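Local coordinates for protein type I modular polyketide synthase (Streptomyces albus subsp. albus, PDB 6IYR) that probably selects an extender unit such as malonyl-coenzyme A and transfers its acyl group during salinomycin assembly, as the acyltransferase domain of module 8, at residues Gly181-Gly184 against Phe185-Asp189. Numbering follows the deposited sequence.
Sequences GAPG and FDRVD
Pro-183 and Arg-187 meet across a type I beta turn, Gly-184 to Arg-187, that brings the chain round from the loop after helix 172-177 into helix 188-208, on the surface of the acyltransferase domain. The turn's backbone bond is weak: Arg-187 N reaches Gly-184 O over 3.4 Å, although the N-H points almost straight at it (165°). Arg-187, also the N-cap residue of the helix, supplies the van der Waals contact as well. Its chain bends at chi3 (53°), bringing the guanidinium back beside the proline ring, where NH2 lies 3.6 Å from Pro-183 CB. Phe-185 turns the other way; its side chain leads away from Gly-184 and touches Gln-178 as well as both flanking helices, at Val-175 and Val-191. Gln-178 also donates to the carbonyl of Pro-183 through NE2. Charge pairing holds the arginine head in place. Asp-189, in the first turn of the helix, takes it side-on, one carboxylate oxygen per nitrogen, both on their syn sides: Arg-187 NE to Asp-189 OD1 is 3.0 Å, and the straighter bond runs from Arg-187 NH1 to Asp-189 OD2, 2.8 Å long at 174°.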
loop_
_atom_site.group_PDB
_atom_site.type_symbol
_atom_site.label_atom_id
_atom_site.label_comp_id
_atom_site.label_asym_id
_atom_site.label_seq_id
_atom_site.Cartn_x
_atom_site.Cartn_y
_atom_site.Cartn_z
ATOM N N GLY A 181 -16.211 -22.616 2.472
ATOM C CA GLY A 181 -16.526 -22.559 3.890
ATOM C C GLY A 181 -16.389 -21.162 4.420
ATOM O O GLY A 181 -17.013 -20.833 5.422
ATOM N N ALA A 182 -15.514 -20.368 3.816
ATOM C CA ALA A 182 -15.293 -19.012 4.270
ATOM C C ALA A 182 -16.297 -18.087 3.584
ATOM O O ALA A 182 -16.700 -18.288 2.446
ATOM C CB ALA A 182 -13.879 -18.537 3.981
ATOM N N PRO A 183 -16.601 -16.984 4.240
ATOM C CA PRO A 183 -17.438 -15.978 3.602
ATOM C C PRO A 183 -16.674 -15.236 2.534
ATOM O O PRO A 183 -15.446 -15.221 2.549
ATOM C CB PRO A 183 -17.795 -15.057 4.767
ATOM C CG PRO A 183 -16.679 -15.230 5.736
ATOM C CD PRO A 183 -16.258 -16.650 5.633
ATOM N N GLY A 184 -17.396 -14.503 1.699
ATOM C CA GLY A 184 -16.792 -13.801 0.564
ATOM C C GLY A 184 -16.429 -12.355 0.829
ATOM O O GLY A 184 -16.829 -11.758 1.823
ATOM N N PHE A 185 -15.766 -11.761 -0.147
ATOM C CA PHE A 185 -15.365 -10.393 -0.078
ATOM C C PHE A 185 -16.527 -9.437 -0.338
ATOM O O PHE A 185 -16.367 -8.253 -0.161
ATOM C CB PHE A 185 -14.277 -10.125 -1.081
ATOM C CG PHE A 185 -12.997 -10.823 -0.786
ATOM C CD1 PHE A 185 -12.588 -11.039 0.517
ATOM C CD2 PHE A 185 -12.158 -11.187 -1.808
ATOM C CE1 PHE A 185 -11.413 -11.696 0.781
ATOM C CE2 PHE A 185 -10.952 -11.796 -1.541
ATOM C CZ PHE A 185 -10.599 -12.087 -0.251
ATOM N N ASP A 186 -17.678 -9.966 -0.733
ATOM C CA ASP A 186 -18.864 -9.166 -1.006
ATOM C C ASP A 186 -19.513 -8.742 0.307
ATOM O O ASP A 186 -20.423 -7.953 0.297
ATOM C CB ASP A 186 -19.898 -9.964 -1.850
ATOM C CG ASP A 186 -20.213 -9.298 -3.215
ATOM O OD1 ASP A 186 -19.248 -8.986 -3.963
ATOM O OD2 ASP A 186 -21.425 -9.139 -3.560
ATOM N N ARG A 187 -18.986 -9.169 1.441
ATOM C CA ARG A 187 -19.457 -8.658 2.709
ATOM C C ARG A 187 -18.462 -7.646 3.232
ATOM O O ARG A 187 -17.297 -7.982 3.493
ATOM C CB ARG A 187 -19.638 -9.798 3.719
ATOM C CG ARG A 187 -20.986 -10.474 3.567
ATOM C CD ARG A 187 -21.092 -11.714 4.434
ATOM N NE ARG A 187 -20.779 -11.469 5.835
ATOM C CZ ARG A 187 -20.606 -12.447 6.720
ATOM N NH1 ARG A 187 -20.292 -12.168 7.970
ATOM N NH2 ARG A 187 -20.761 -13.720 6.363
ATOM N N VAL A 188 -18.952 -6.435 3.496
ATOM C CA VAL A 188 -18.103 -5.368 4.006
ATOM C C VAL A 188 -17.468 -5.726 5.372
ATOM O O VAL A 188 -16.328 -5.350 5.634
ATOM C CB VAL A 188 -18.852 -4.006 4.039
ATOM C CG1 VAL A 188 -19.994 -4.020 5.042
ATOM C CG2 VAL A 188 -17.895 -2.856 4.341
ATOM N N ASP A 189 -18.156 -6.531 6.170
ATOM C CA ASP A 189 -17.677 -6.908 7.483
ATOM C C ASP A 189 -16.621 -7.976 7.392
ATOM O O ASP A 189 -16.011 -8.282 8.375
ATOM C CB ASP A 189 -18.819 -7.378 8.420
ATOM C CG ASP A 189 -19.507 -8.660 7.969
ATOM O OD1 ASP A 189 -19.906 -8.768 6.775
ATOM O OD2 ASP A 189 -19.817 -9.511 8.855
#